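Local structure of thiamin pyrophosphokinase (Saccharomyces cerevisiae, 1IG0) at the interface of chains A and B. The protein catalyses the ATP-dependent pyrophosphorylation of thiamine to thiamine diphosphate, releasing AMP, and is the only yeast enzyme able to make this cofactor. Sequence-based numbering; all coordinates share one arbitrary frame. Chains: chain A/B, Thiamin pyrophosphokinase.

The interface of chains A and B. Residues chain A 192-193, 199, 203, 225, 227, 307; chain B 193-194, 196.
The ring of B:Phe196 meets A:Ile227 on one face, where the methyl CD1 sits over the ring toward its rim, 3.8 Å from the centroid, in a CH-pi contact. The two side chains cross at about a right angle. On the same side, CG2 of A:Ile192 stands off the ring plane, just outside the rim, 3.8 Å from CD1 of B:Phe196. The methyl CG2 of A:Thr199 lies at the edge, beyond CE1. The A:Ile203 side chain runs in the opposite direction and brings its CD1 to 3.6 Å from CZ of B:Phe196, beyond the rim and somewhat off the plane. The ring enters this apolar pocket with CG anti to its own backbone N (chi1 -159°). Replacing B:Phe196 with an alanine is likely to leave the methyls of A:Ile227, A:Ile192, A:Thr199 and A:Ile203 without their aromatic partner and to open a gap in the dimer contact.

The site is part of the two-fold interface of the homodimer, and the same contact occurs a second time with the roles of A and B swapped. B:Phe196 starts helix 196-212 of chain B. Its backbone N donates a hydrogen bond of 3.0 Å to carboxylate oxygen OD1 of A:Asp225. The bond is fairly straight, 165° at the hydrogen, but reaches OD1 from above the carboxylate plane. The carboxylate thus caps the partner's helix start, where the positive end of the helix dipole is likely to favour its negative charge.

Near the symmetry axis, CA of A:Gly193 and CA of B:Gly193 lie 4.4 Å apart. Within chain A, the backbone N of A:Gly193 donates a hydrogen bond to the hydroxyl OG1 of A:Thr199. Water 1 links the two glycine carbonyls, lying 3.1 Å from A:Gly193 O and 2.7 Å from B:Gly193 O.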
loop_
_atom_site.group_PDB
_atom_site.type_symbol
_atom_site.label_atom_id
_atom_site.label_comp_id
_atom_site.label_asym_id
_atom_site.label_seq_id
_atom_site.Cartn_x
_atom_site.Cartn_y
_atom_site.Cartn_z
ATOM N N ILE A 192 -0.665 -7.632 0.825
ATOM C CA ILE A 192 -1.077 -6.235 0.725
ATOM C C ILE A 192 -2.115 -5.865 1.787
ATOM O O ILE A 192 -2.973 -6.676 2.135
ATOM C CB ILE A 192 -1.704 -5.950 -0.667
ATOM C CG1 ILE A 192 -0.763 -6.415 -1.785
ATOM C CG2 ILE A 192 -2.013 -4.464 -0.803
ATOM C CD1 ILE A 192 0.494 -5.581 -1.936
ATOM N N GLY A 193 -2.029 -4.640 2.303
ATOM C CA GLY A 193 -2.998 -4.185 3.287
ATOM C C GLY A 193 -2.677 -4.309 4.768
ATOM O O GLY A 193 -3.523 -3.993 5.604
ATOM N N THR A 199 3.812 -4.191 2.587
ATOM C CA THR A 199 3.078 -3.942 1.352
ATOM C C THR A 199 4.082 -3.492 0.297
ATOM O O THR A 199 4.040 -3.935 -0.848
ATOM C CB THR A 199 2.019 -2.827 1.528
ATOM O OG1 THR A 199 0.918 -3.329 2.298
ATOM C CG2 THR A 199 1.513 -2.341 0.172
ATOM N N ILE A 203 5.443 -5.311 -3.319
ATOM C CA ILE A 203 5.502 -4.638 -4.608
ATOM C C ILE A 203 6.878 -4.805 -5.252
ATOM O O ILE A 203 6.979 -4.996 -6.465
ATOM C CB ILE A 203 5.173 -3.129 -4.469
ATOM C CG1 ILE A 203 3.720 -2.952 -4.014
ATOM C CG2 ILE A 203 5.390 -2.421 -5.800
ATOM C CD1 ILE A 203 2.694 -3.545 -4.971
ATOM N N ASP A 225 -8.410 -5.991 -4.805
ATOM C CA ASP A 225 -7.647 -5.911 -6.046
ATOM C C ASP A 225 -6.845 -7.126 -6.471
ATOM O O ASP A 225 -6.622 -8.072 -5.715
ATOM C CB ASP A 225 -6.643 -4.751 -5.994
ATOM C CG ASP A 225 -7.284 -3.424 -5.673
ATOM O OD1 ASP A 225 -7.440 -3.110 -4.473
ATOM O OD2 ASP A 225 -7.630 -2.695 -6.625
ATOM N N ILE A 227 -3.206 -7.348 -8.160
ATOM C CA ILE A 227 -2.071 -6.469 -8.388
ATOM C C ILE A 227 -0.969 -7.258 -9.071
ATOM O O ILE A 227 -0.516 -8.283 -8.561
ATOM C CB ILE A 227 -1.560 -5.892 -7.058
ATOM C CG1 ILE A 227 -2.730 -5.285 -6.278
ATOM C CG2 ILE A 227 -0.505 -4.835 -7.322
ATOM C CD1 ILE A 227 -2.378 -4.849 -4.869
ATOM N N ASN A 307 -3.279 -2.281 -10.968
ATOM C CA ASN A 307 -4.176 -2.825 -9.970
ATOM C C ASN A 307 -5.539 -2.838 -10.641
ATOM O O ASN A 307 -5.937 -1.864 -11.284
ATOM C CB ASN A 307 -4.190 -1.955 -8.706
ATOM C CG ASN A 307 -5.129 -0.771 -8.816
ATOM O OD1 ASN A 307 -6.291 -0.844 -8.411
ATOM N ND2 ASN A 307 -4.633 0.325 -9.373
ATOM N N GLY B 193 -4.658 0.958 2.825
ATOM C CA GLY B 193 -5.230 -0.350 3.099
ATOM C C GLY B 193 -6.476 -0.791 2.356
ATOM O O GLY B 193 -6.919 -1.926 2.530
ATOM N N GLY B 194 -7.056 0.083 1.542
ATOM C CA GLY B 194 -8.245 -0.294 0.797
ATOM C C GLY B 194 -7.912 -0.502 -0.666
ATOM O O GLY B 194 -6.952 -1.201 -0.993
ATOM N N PHE B 196 -6.213 -0.454 -3.815
ATOM C CA PHE B 196 -4.797 -0.165 -3.969
ATOM C C PHE B 196 -4.409 1.114 -4.700
ATOM O O PHE B 196 -3.463 1.786 -4.292
ATOM C CB PHE B 196 -4.071 -1.348 -4.609
ATOM C CG PHE B 196 -2.593 -1.343 -4.351
ATOM C CD1 PHE B 196 -2.113 -1.371 -3.045
ATOM C CD2 PHE B 196 -1.680 -1.271 -5.397
ATOM C CE1 PHE B 196 -0.748 -1.325 -2.781
ATOM C CE2 PHE B 196 -0.308 -1.224 -5.141
ATOM C CZ PHE B 196 0.155 -1.251 -3.831
HETATM O O HOH W 1 -6.358 -3.833 4.428
#